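Probable starch synthase 4, chloroplastic/amyloplastic (Arabidopsis thaliana, PDB 6GNE) belongs to the glycosyltransferases of GT-B fold, with two Rossmann-like domains that hold adenosine-5'-diphosphate and glycans in this model. Local coordinates at residues A153-D158 with G189-D194; Y123-A128 with T149-P154; E290-A295 with I383-D388; L300-A305 with Q340-G345. One frame throughout, in Å; residues are numbered along the deposited sequence.

Contact 1: A153-D158 with G189-D194. With GLC (alpha-D-glucopyranose), chain D.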
# COMPACT_ATOMS: atom_id res chain seq x y z
N ALA A 153 9.86 8.36 -15.53
CA ALA A 153 9.58 9.75 -15.95
C ALA A 153 10.72 10.41 -16.74
O ALA A 153 10.50 10.81 -17.87
CB ALA A 153 9.17 10.62 -14.76
N PRO A 154 11.94 10.50 -16.17
CA PRO A 154 13.04 11.06 -16.97
C PRO A 154 13.45 10.19 -18.17
O PRO A 154 13.76 10.74 -19.23
CB PRO A 154 14.20 11.17 -15.97
CG PRO A 154 13.85 10.20 -14.87
CD PRO A 154 12.36 10.20 -14.79
N LEU A 155 13.43 8.86 -18.02
CA LEU A 155 13.66 7.95 -19.14
C LEU A 155 12.72 8.21 -20.31
O LEU A 155 13.19 8.37 -21.47
CB LEU A 155 13.57 6.48 -18.70
CG LEU A 155 14.80 5.96 -17.94
CD1 LEU A 155 14.55 4.61 -17.28
CD2 LEU A 155 16.00 5.85 -18.86
N TYR A 156 11.43 8.32 -20.02
CA TYR A 156 10.43 8.56 -21.07
C TYR A 156 10.74 9.82 -21.87
O TYR A 156 10.77 9.76 -23.10
CB TYR A 156 9.02 8.66 -20.49
CG TYR A 156 7.95 8.84 -21.54
CD1 TYR A 156 7.58 7.80 -22.36
CD2 TYR A 156 7.31 10.07 -21.71
CE1 TYR A 156 6.58 7.96 -23.32
CE2 TYR A 156 6.31 10.24 -22.66
CZ TYR A 156 5.95 9.19 -23.46
OH TYR A 156 4.98 9.35 -24.41
N TRP A 157 10.99 10.93 -21.17
CA TRP A 157 11.20 12.21 -21.83
C TRP A 157 12.56 12.31 -22.53
O TRP A 157 12.65 12.85 -23.63
CB TRP A 157 10.98 13.38 -20.85
CG TRP A 157 9.55 13.47 -20.42
CD1 TRP A 157 9.07 13.33 -19.18
CD2 TRP A 157 8.40 13.68 -21.27
NE1 TRP A 157 7.69 13.43 -19.18
CE2 TRP A 157 7.26 13.64 -20.45
CE3 TRP A 157 8.24 13.93 -22.65
CZ2 TRP A 157 5.97 13.83 -20.95
CZ3 TRP A 157 6.95 14.11 -23.15
CH2 TRP A 157 5.83 14.07 -22.29
N ASP A 158 13.60 11.77 -21.92
CA ASP A 158 14.95 11.86 -22.47
C ASP A 158 15.23 10.84 -23.57
O ASP A 158 15.89 11.17 -24.54
CB ASP A 158 15.98 11.82 -21.33
CG ASP A 158 15.97 13.10 -20.46
OD1 ASP A 158 15.09 14.00 -20.61
OD2 ASP A 158 16.87 13.20 -19.59
N GLY A 189 23.63 6.38 -14.32
CA GLY A 189 24.03 6.17 -15.71
C GLY A 189 23.76 4.76 -16.22
O GLY A 189 23.71 4.56 -17.43
N SER A 190 23.62 3.79 -15.31
CA SER A 190 23.37 2.41 -15.70
C SER A 190 22.15 2.26 -16.63
O SER A 190 22.25 1.64 -17.69
CB SER A 190 23.23 1.50 -14.47
OG SER A 190 24.43 1.39 -13.75
N CYS A 191 21.03 2.86 -16.26
CA CYS A 191 19.78 2.69 -17.03
C CYS A 191 19.74 3.51 -18.31
O CYS A 191 18.81 3.36 -19.10
CB CYS A 191 18.54 3.01 -16.18
SG CYS A 191 18.48 4.71 -15.58
N GLY A 192 20.73 4.39 -18.52
CA GLY A 192 20.88 5.15 -19.77
C GLY A 192 20.78 6.66 -19.60
O GLY A 192 20.99 7.41 -20.58
N LEU A 193 20.43 7.11 -18.39
CA LEU A 193 20.23 8.52 -18.11
C LEU A 193 21.55 9.28 -18.06
O LEU A 193 22.55 8.76 -17.58
CB LEU A 193 19.48 8.70 -16.80
CG LEU A 193 18.01 8.28 -16.81
CD1 LEU A 193 17.46 8.29 -15.39
CD2 LEU A 193 17.17 9.16 -17.75
N ASP A 194 21.51 10.51 -18.55
CA ASP A 194 22.68 11.39 -18.63
C ASP A 194 22.96 12.06 -17.25
O ASP A 194 22.22 12.95 -16.81
CB ASP A 194 22.43 12.45 -19.70
CG ASP A 194 23.69 13.14 -20.10
OD1 ASP A 194 24.17 14.00 -19.34
OD2 ASP A 194 24.21 12.81 -21.18
C1 GLC D . 6.44 17.94 -22.27
C2 GLC D . 6.11 17.85 -20.78
C3 GLC D . 7.32 18.28 -19.94
C4 GLC D . 8.58 17.57 -20.38
C5 GLC D . 8.83 17.67 -21.88
C6 GLC D . 10.07 16.88 -22.31
O1 GLC D . 6.55 19.33 -22.65
O2 GLC D . 4.98 18.70 -20.53
O3 GLC D . 7.13 18.00 -18.55
O4 GLC D . 9.67 18.20 -19.74
O5 GLC D . 7.66 17.22 -22.57
O6 GLC D . 11.13 17.75 -22.77
O HOH W 1 19.25 11.79 -19.56
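Leu155 on helix 152-160 and Leu193 in the loop ahead of helix 195-198 mark the nearest backbone approach, CA to CA 6.7 Å; a type I turn from Gly189 to Gly192 brings the loop round. The two leucines carry the contact, their side chains crossing at about a right angle. Leu193 CG lies anti to its carbonyl carbon (chi1 -70°), and from there CD2 meets Leu155 CD2 at 3.7 Å. On the neighbouring residue, Leu193 CD2 also rests 4.0 Å from Pro154 CB. The same Leu155 CD2 also approaches Cys191 SG at 4.3 Å. Gly192, with a positive phi, sits where a CB would jam against the preceding carbonyl oxygen. No direct hydrogen bond joins the segments. Instead a water gives a proton to Asp158 OD2 (2.8 Å) and accepts one from Asp194 N (2.8 Å), while Asp194 OD1 caps helix 195-198 at Gln197 N. On another side of helix 152-160 the Trp157 ring is sandwiched: an alpha-D-glucopyranose sets its O5 over one face, 3.2 Å from CZ3 and toward the rim, and Tyr156 CD2 covers the centre of the opposite face. The chemistry is thus apolar grip with one water bridge at its margin, joining the loop to the very helix that offers Trp157 and Asp158 to a glycan pocket.

Contact 2: Y123-A128 with T149-P154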
# COMPACT_ATOMS: atom_id res chain seq x y z
N TYR A 123 16.94 -0.96 -13.88
CA TYR A 123 16.91 -1.87 -15.05
C TYR A 123 15.48 -2.14 -15.49
O TYR A 123 15.13 -1.99 -16.67
CB TYR A 123 17.59 -3.21 -14.75
CG TYR A 123 17.57 -4.18 -15.93
CD1 TYR A 123 16.45 -4.99 -16.19
CD2 TYR A 123 18.68 -4.29 -16.78
CE1 TYR A 123 16.44 -5.86 -17.27
CE2 TYR A 123 18.67 -5.17 -17.86
CZ TYR A 123 17.56 -5.96 -18.11
OH TYR A 123 17.57 -6.84 -19.17
N PHE A 124 14.67 -2.58 -14.53
CA PHE A 124 13.27 -2.89 -14.76
C PHE A 124 12.54 -1.73 -15.43
O PHE A 124 11.77 -1.94 -16.39
CB PHE A 124 12.57 -3.26 -13.45
CG PHE A 124 11.08 -3.34 -13.58
CD1 PHE A 124 10.49 -4.27 -14.44
CD2 PHE A 124 10.25 -2.48 -12.86
CE1 PHE A 124 9.12 -4.34 -14.58
CE2 PHE A 124 8.86 -2.57 -12.99
CZ PHE A 124 8.30 -3.50 -13.86
N SER A 125 12.76 -0.52 -14.91
CA SER A 125 12.12 0.69 -15.44
C SER A 125 12.49 0.90 -16.89
O SER A 125 11.62 1.23 -17.69
CB SER A 125 12.54 1.93 -14.63
OG SER A 125 12.06 1.88 -13.30
N ARG A 126 13.76 0.70 -17.23
CA ARG A 126 14.21 0.83 -18.61
C ARG A 126 13.56 -0.24 -19.49
O ARG A 126 12.93 0.09 -20.49
CB ARG A 126 15.74 0.71 -18.72
CG ARG A 126 16.30 0.88 -20.12
CD ARG A 126 16.03 2.29 -20.63
NE ARG A 126 16.26 2.45 -22.07
CZ ARG A 126 17.37 2.93 -22.63
NH1 ARG A 126 18.45 3.24 -21.92
NH2 ARG A 126 17.41 3.04 -23.95
N ALA A 127 13.70 -1.50 -19.08
CA ALA A 127 13.12 -2.61 -19.81
C ALA A 127 11.62 -2.46 -20.01
O ALA A 127 11.10 -2.87 -21.04
CB ALA A 127 13.44 -3.93 -19.12
N ALA A 128 10.91 -1.87 -19.03
CA ALA A 128 9.46 -1.66 -19.16
C ALA A 128 9.09 -0.73 -20.31
O ALA A 128 8.19 -1.01 -21.10
CB ALA A 128 8.88 -1.13 -17.86
N THR A 149 10.07 2.70 -9.69
CA THR A 149 9.71 3.04 -11.06
C THR A 149 9.64 4.55 -11.32
O THR A 149 9.09 4.98 -12.34
CB THR A 149 8.38 2.38 -11.43
OG1 THR A 149 7.32 2.99 -10.68
CG2 THR A 149 8.45 0.91 -11.15
N ALA A 150 10.21 5.34 -10.41
CA ALA A 150 10.36 6.77 -10.61
C ALA A 150 11.24 7.08 -11.80
O ALA A 150 11.05 8.10 -12.45
CB ALA A 150 10.95 7.39 -9.36
N PHE A 151 12.18 6.19 -12.09
CA PHE A 151 13.07 6.33 -13.23
C PHE A 151 12.36 6.42 -14.57
O PHE A 151 12.94 6.93 -15.51
CB PHE A 151 14.07 5.16 -13.30
CG PHE A 151 14.82 4.89 -12.03
CD1 PHE A 151 15.94 5.63 -11.71
CD2 PHE A 151 14.40 3.89 -11.17
CE1 PHE A 151 16.64 5.38 -10.55
CE2 PHE A 151 15.08 3.64 -9.99
CZ PHE A 151 16.21 4.38 -9.69
N VAL A 152 11.14 5.91 -14.66
CA VAL A 152 10.35 5.97 -15.89
C VAL A 152 10.15 7.41 -16.42
O VAL A 152 10.26 7.63 -17.63
CB VAL A 152 8.99 5.26 -15.69
CG1 VAL A 152 8.04 5.57 -16.83
CG2 VAL A 152 9.18 3.76 -15.59
N ALA A 153 9.86 8.36 -15.53
CA ALA A 153 9.58 9.75 -15.95
C ALA A 153 10.72 10.41 -16.74
O ALA A 153 10.50 10.81 -17.87
CB ALA A 153 9.17 10.62 -14.76
N PRO A 154 11.94 10.50 -16.17
CA PRO A 154 13.04 11.06 -16.97
C PRO A 154 13.45 10.19 -18.17
O PRO A 154 13.76 10.74 -19.23
CB PRO A 154 14.20 11.17 -15.97
CG PRO A 154 13.85 10.20 -14.87
CD PRO A 154 12.36 10.20 -14.79
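Ser125 packs into the bend where helix 146-150 gives way to helix 152-160, its CA 5.5 Å from that of Thr149. The setting is the Rossmann-like N-terminal domain of a GT-B enzyme: helix 117-134 is the crossover leading from strand 92-100 to the parallel strand 141-145, and the helices it meets here follow that second strand directly. Van der Waals contact does the work. Ser125 CB lies 3.8 Å from Phe151 CB and 3.9 Å from Val152 CG2, so the small serine lets the two backbones come close. Next to Ser125, Phe124 and Thr149 lie side by side, pointing the same way; the methyl CG2 of Thr149 sits at the ring edge, near the ring plane, 4.0 Å from Phe124 CE2. The hydroxyls are satisfied by nearby backbone and no hydrogen bond crosses: Ser125 OG bonds to Phe121 O one turn back in its helix, and Thr149 OG1 to His145 N at the end of strand 141-145. Among the rings, Phe151 meets Phe118 edge-to-face, which adds a further tie to helix 117-134. The hydroxyl of Ser125 is anti to its own carbonyl carbon (chi1 -66°), and there OG touches Thr149 CA at 3.4 Å and lies close to the plane of the Phe151 ring, 3.7 Å from the edge atom CD2.

Contact 3: E290-A295 with I383-D388. With ADP (adenosine-5'-diphosphate), chain F.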
# COMPACT_ATOMS: atom_id res chain seq x y z
N GLU A 290 -19.82 -13.08 14.62
CA GLU A 290 -19.66 -13.91 15.83
C GLU A 290 -19.14 -15.33 15.53
O GLU A 290 -18.30 -15.83 16.27
CB GLU A 290 -20.95 -13.98 16.67
CG GLU A 290 -20.87 -14.87 17.94
CD GLU A 290 -19.64 -14.61 18.88
OE1 GLU A 290 -19.23 -13.43 19.06
OE2 GLU A 290 -19.07 -15.58 19.45
N GLU A 291 -19.62 -15.95 14.45
CA GLU A 291 -19.13 -17.28 14.06
C GLU A 291 -17.62 -17.28 13.74
O GLU A 291 -16.93 -18.22 14.10
CB GLU A 291 -19.95 -17.91 12.90
CG GLU A 291 -21.16 -18.75 13.34
CD GLU A 291 -22.31 -18.90 12.29
OE1 GLU A 291 -22.07 -18.87 11.05
OE2 GLU A 291 -23.48 -19.07 12.75
N ASN A 292 -17.13 -16.22 13.09
CA ASN A 292 -15.68 -16.09 12.78
C ASN A 292 -14.87 -15.81 14.05
O ASN A 292 -13.76 -16.32 14.23
CB ASN A 292 -15.41 -15.00 11.72
CG ASN A 292 -15.73 -15.46 10.31
OD1 ASN A 292 -15.13 -16.42 9.79
ND2 ASN A 292 -16.69 -14.79 9.67
N LYS A 293 -15.43 -15.00 14.94
CA LYS A 293 -14.83 -14.78 16.24
C LYS A 293 -14.63 -16.11 16.97
O LYS A 293 -13.55 -16.40 17.47
CB LYS A 293 -15.66 -13.80 17.05
CG LYS A 293 -14.99 -13.41 18.36
CD LYS A 293 -15.70 -12.26 19.02
CE LYS A 293 -15.11 -11.99 20.39
NZ LYS A 293 -15.70 -10.80 21.03
N HIS A 294 -15.67 -16.95 16.98
CA HIS A 294 -15.57 -18.25 17.62
C HIS A 294 -14.55 -19.17 16.90
O HIS A 294 -13.72 -19.81 17.54
CB HIS A 294 -16.95 -18.89 17.71
CG HIS A 294 -16.98 -20.21 18.43
ND1 HIS A 294 -16.82 -21.41 17.76
CD2 HIS A 294 -17.15 -20.51 19.74
CE1 HIS A 294 -16.92 -22.40 18.64
NE2 HIS A 294 -17.11 -21.89 19.84
N ALA A 295 -14.60 -19.22 15.57
CA ALA A 295 -13.72 -20.07 14.80
C ALA A 295 -12.24 -19.72 15.04
O ALA A 295 -11.41 -20.62 15.26
CB ALA A 295 -14.06 -19.98 13.30
N ILE A 383 -8.85 -12.67 10.72
CA ILE A 383 -8.61 -11.72 11.82
C ILE A 383 -9.44 -10.47 11.69
O ILE A 383 -10.01 -10.02 12.69
CB ILE A 383 -7.12 -11.40 12.03
CG1 ILE A 383 -6.42 -12.61 12.64
CG2 ILE A 383 -6.94 -10.19 12.94
CD1 ILE A 383 -4.91 -12.52 12.62
N TYR A 384 -9.51 -9.90 10.50
CA TYR A 384 -10.41 -8.75 10.25
C TYR A 384 -11.85 -9.16 10.60
O TYR A 384 -12.55 -8.45 11.33
CB TYR A 384 -10.36 -8.27 8.80
CG TYR A 384 -9.09 -7.56 8.35
CD1 TYR A 384 -8.69 -6.35 8.94
CD2 TYR A 384 -8.31 -8.07 7.30
CE1 TYR A 384 -7.54 -5.68 8.52
CE2 TYR A 384 -7.15 -7.40 6.87
CZ TYR A 384 -6.76 -6.20 7.48
OH TYR A 384 -5.62 -5.56 7.03
N ALA A 385 -12.29 -10.31 10.11
CA ALA A 385 -13.64 -10.79 10.36
C ALA A 385 -13.94 -11.00 11.84
O ALA A 385 -14.97 -10.54 12.34
CB ALA A 385 -13.88 -12.10 9.62
N ALA A 386 -13.03 -11.70 12.54
CA ALA A 386 -13.25 -12.06 13.94
C ALA A 386 -13.19 -10.88 14.93
O ALA A 386 -13.87 -10.90 15.94
CB ALA A 386 -12.26 -13.14 14.37
N SER A 387 -12.37 -9.89 14.64
CA SER A 387 -12.03 -8.88 15.63
C SER A 387 -13.17 -7.88 15.83
O SER A 387 -13.91 -7.58 14.90
CB SER A 387 -10.72 -8.17 15.24
OG SER A 387 -10.87 -7.44 14.04
N ASP A 388 -13.31 -7.40 17.07
CA ASP A 388 -14.24 -6.33 17.41
C ASP A 388 -13.60 -4.96 17.28
O ASP A 388 -14.29 -3.96 16.99
CB ASP A 388 -14.69 -6.49 18.83
CG ASP A 388 -15.34 -7.81 19.06
OD1 ASP A 388 -16.35 -8.08 18.38
OD2 ASP A 388 -14.78 -8.60 19.87
PB ADP F . 1.73 -0.59 4.44
O1B ADP F . 1.63 -0.27 2.98
O2B ADP F . 2.10 -2.00 4.79
O3B ADP F . 2.63 0.40 5.15
PA ADP F . -1.14 -0.45 4.28
O1A ADP F . -2.20 -0.37 5.34
O2A ADP F . -1.24 0.61 3.21
O3A ADP F . 0.26 -0.40 5.06
O5' ADP F . -1.16 -1.88 3.55
C5' ADP F . -1.01 -3.10 4.27
C4' ADP F . -1.56 -4.34 3.53
O4' ADP F . -0.74 -5.48 3.82
C3' ADP F . -2.94 -4.75 3.99
O3' ADP F . -3.58 -5.45 2.93
C2' ADP F . -2.67 -5.71 5.11
O2' ADP F . -3.75 -6.61 5.35
C1' ADP F . -1.47 -6.44 4.58
N9 ADP F . -0.58 -6.97 5.63
C8 ADP F . 0.31 -6.29 6.36
N7 ADP F . 0.98 -7.12 7.19
C5 ADP F . 0.52 -8.36 6.99
C6 ADP F . 0.79 -9.73 7.54
N6 ADP F . 1.72 -9.90 8.51
N1 ADP F . 0.07 -10.77 7.03
C2 ADP F . -0.87 -10.56 6.08
N3 ADP F . -1.16 -9.36 5.55
C4 ADP F . -0.51 -8.25 5.96
O HOH W 2 -17.99 -9.48 19.92
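The amide of Asn292 and the carboxylate of Asp388 are the flat groups that meet the opposite segment. Ala385 CB lies over one face of the Asn292 amide, 3.9 Å from ND2, while ND2 bonds to Ala279 O. Asp388 is gripped at its edge: Lys293 NZ reaches the syn lone pair of OD2 in a salt bridge of 2.7 Å. Lys293 arrives as a fully extended chain crossing Asp388 at about a right angle, and NZ also bonds to Arg309 O. A water accepts from NZ at 2.9 Å and donates to Asp388 OD1 at 2.6 Å, closing a small ring. OD2 has a second donor in Leu311 N, so this buried carboxylate probably stays charged. Between these poles Ala386 CB presses on the helix backbone, 3.5 Å from Asn292 O, and the two CA atoms of Lys293 and Ala386 approach to 3.9 Å. On the far side of helix 377-386, the Tyr384 ring carries ADP O2' at its edge, in plane, with OH to O2' 2.7 Å. The two helices pack beside strand 311-317 of the parallel sheet, one of them binding ADP through Tyr384, as in the Rossmann-like C-terminal domain of a GT-B fold.

Contact 4: L300-A305 with Q340-G345. With ADP (adenosine-5'-diphosphate), chain F.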
# COMPACT_ATOMS: atom_id res chain seq x y z
N LEU A 300 -6.88 -20.82 17.32
CA LEU A 300 -5.68 -20.32 18.03
C LEU A 300 -5.53 -20.84 19.45
O LEU A 300 -4.46 -20.70 20.01
CB LEU A 300 -5.67 -18.80 18.05
CG LEU A 300 -5.59 -18.14 16.67
CD1 LEU A 300 -5.65 -16.64 16.82
CD2 LEU A 300 -4.37 -18.57 15.87
N GLY A 301 -6.59 -21.41 20.02
CA GLY A 301 -6.58 -21.87 21.40
C GLY A 301 -6.84 -20.77 22.41
O GLY A 301 -6.40 -20.88 23.55
N LEU A 302 -7.55 -19.71 21.99
CA LEU A 302 -8.02 -18.66 22.88
C LEU A 302 -9.34 -19.05 23.55
O LEU A 302 -10.14 -19.76 22.97
CB LEU A 302 -8.24 -17.38 22.11
CG LEU A 302 -7.09 -16.77 21.33
CD1 LEU A 302 -7.64 -15.70 20.39
CD2 LEU A 302 -6.03 -16.22 22.26
N SER A 303 -9.56 -18.57 24.76
CA SER A 303 -10.76 -18.89 25.52
C SER A 303 -12.03 -18.27 24.95
O SER A 303 -12.06 -17.08 24.62
CB SER A 303 -10.60 -18.44 26.97
OG SER A 303 -11.77 -18.65 27.72
N SER A 304 -13.08 -19.07 24.84
CA SER A 304 -14.40 -18.57 24.46
C SER A 304 -15.38 -18.74 25.61
O SER A 304 -16.57 -18.57 25.43
CB SER A 304 -14.88 -19.23 23.16
OG SER A 304 -15.01 -20.61 23.33
N ALA A 305 -14.88 -19.04 26.81
CA ALA A 305 -15.74 -19.16 28.00
C ALA A 305 -16.63 -17.96 28.23
O ALA A 305 -17.77 -18.15 28.63
CB ALA A 305 -14.92 -19.38 29.26
N GLN A 340 -9.04 -9.65 24.73
CA GLN A 340 -8.09 -10.54 24.07
C GLN A 340 -7.41 -9.81 22.92
O GLN A 340 -7.93 -8.81 22.43
CB GLN A 340 -8.80 -11.77 23.54
CG GLN A 340 -9.60 -12.55 24.59
CD GLN A 340 -10.36 -13.73 24.03
OE1 GLN A 340 -11.02 -13.61 23.02
NE2 GLN A 340 -10.28 -14.87 24.70
N PHE A 341 -6.25 -10.29 22.51
CA PHE A 341 -5.43 -9.64 21.50
C PHE A 341 -4.79 -10.67 20.53
O PHE A 341 -4.12 -11.61 20.97
CB PHE A 341 -4.34 -8.84 22.18
CG PHE A 341 -3.72 -7.79 21.32
CD1 PHE A 341 -2.79 -8.11 20.34
CD2 PHE A 341 -4.09 -6.48 21.47
CE1 PHE A 341 -2.24 -7.14 19.53
CE2 PHE A 341 -3.55 -5.48 20.64
CZ PHE A 341 -2.64 -5.82 19.67
N VAL A 342 -4.96 -10.43 19.23
CA VAL A 342 -4.35 -11.22 18.19
C VAL A 342 -3.51 -10.32 17.30
O VAL A 342 -4.05 -9.42 16.68
CB VAL A 342 -5.40 -11.92 17.30
CG1 VAL A 342 -4.73 -12.69 16.19
CG2 VAL A 342 -6.16 -12.93 18.12
N LEU A 343 -2.20 -10.58 17.24
CA LEU A 343 -1.29 -9.84 16.38
C LEU A 343 -0.88 -10.75 15.23
O LEU A 343 -0.47 -11.90 15.43
CB LEU A 343 -0.04 -9.38 17.12
CG LEU A 343 1.07 -8.70 16.32
CD1 LEU A 343 0.56 -7.41 15.68
CD2 LEU A 343 2.22 -8.35 17.21
N LEU A 344 -0.99 -10.21 14.02
CA LEU A 344 -0.39 -10.82 12.85
C LEU A 344 0.55 -9.79 12.24
O LEU A 344 0.11 -8.77 11.74
CB LEU A 344 -1.48 -11.21 11.86
CG LEU A 344 -1.02 -11.80 10.53
CD1 LEU A 344 -0.17 -13.02 10.78
CD2 LEU A 344 -2.28 -12.14 9.73
N GLY A 345 1.85 -10.04 12.31
CA GLY A 345 2.81 -9.11 11.73
C GLY A 345 4.21 -9.67 11.75
O GLY A 345 4.52 -10.49 12.60
PB ADP F . 1.73 -0.59 4.44
O1B ADP F . 1.63 -0.27 2.98
O2B ADP F . 2.10 -2.00 4.79
O3B ADP F . 2.63 0.40 5.15
PA ADP F . -1.14 -0.45 4.28
O1A ADP F . -2.20 -0.37 5.34
O2A ADP F . -1.24 0.61 3.21
O3A ADP F . 0.26 -0.40 5.06
O5' ADP F . -1.16 -1.88 3.55
C5' ADP F . -1.01 -3.10 4.27
C4' ADP F . -1.56 -4.34 3.53
O4' ADP F . -0.74 -5.48 3.82
C3' ADP F . -2.94 -4.75 3.99
O3' ADP F . -3.58 -5.45 2.93
C2' ADP F . -2.67 -5.71 5.11
O2' ADP F . -3.75 -6.61 5.35
C1' ADP F . -1.47 -6.44 4.58
N9 ADP F . -0.58 -6.97 5.63
C8 ADP F . 0.31 -6.29 6.36
N7 ADP F . 0.98 -7.12 7.19
C5 ADP F . 0.52 -8.36 6.99
C6 ADP F . 0.79 -9.73 7.54
N6 ADP F . 1.72 -9.90 8.51
N1 ADP F . 0.07 -10.77 7.03
C2 ADP F . -0.87 -10.56 6.08
N3 ADP F . -1.16 -9.36 5.55
C4 ADP F . -0.51 -8.25 5.96
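Gln340 bonds to the backbone of Ser303, and its side chain can be followed outward from strand 340-346 to that bond. CB leaves the strand toward 300-305. The side chain as a whole also touches Leu311, Arg309 and His368. With CD anti to CA (chi2 177°), the chain stays extended and carries CD to 3.8 Å from Ser303 O. At the tip the amide divides its work. NE2 donates to Ser303 O at 2.8 Å with an N-H...O angle of 152°, arriving in the carbonyl plane on a lone pair, though the oxygen is tilted a little out of the glutamine's amide plane; NE2 also brushes Leu302 CB at 4.1 Å. OE1 takes a hydrogen bond from Arg297 NE on helix 287-300, so the two bonds together should fix the rotation of the amide. The strand itself lies in the parallel sheet of the Rossmann-like C-terminal domain, between 311-317 and 369-372, and the loop 300-305 follows helix 287-300, its start (300-303) running antiparallel to the strand. Gly301, with positive phi, ends that helix. Two residues along from Gln340, Val342 CG2 takes both leucines: Leu300 CD1 comes tip to tip at 4.0 Å, and Leu302 CD1 obliquely at 3.9 Å. Ser303 turns its OG to accept from Ala305 N, an ST turn. Farther up the strand Leu344 CG lies 3.8 Å from ADP N1, and Gly345 CA 3.5 Å from ADP N6.

How the contacts relate
The four contacts fall into two pairs on opposite sides of the chain's centre, one in each Rossmann-like domain. Contacts 1 and 2, centres about 8 Å apart, share helix 152-160 and Ala153 and Pro154; Arg126 NH1 of contact 2 probably bonds to Cys191 O of contact 1. Contacts 3 and 4, about 10 Å apart, meet through Ile383 CD1 against Val342 CG1; along the chain, both segments of contact 4 come between those of contact 3. Between the pairs centres lie about 43 to 51 Å apart, with no touch. ADP is held by residues of both domains, Tyr384, Leu344 and Gly345 lining the C-terminal part of its pocket, while contacts 1 and 2 sit in the domain with the glycan pocket of Trp157 and Asp158.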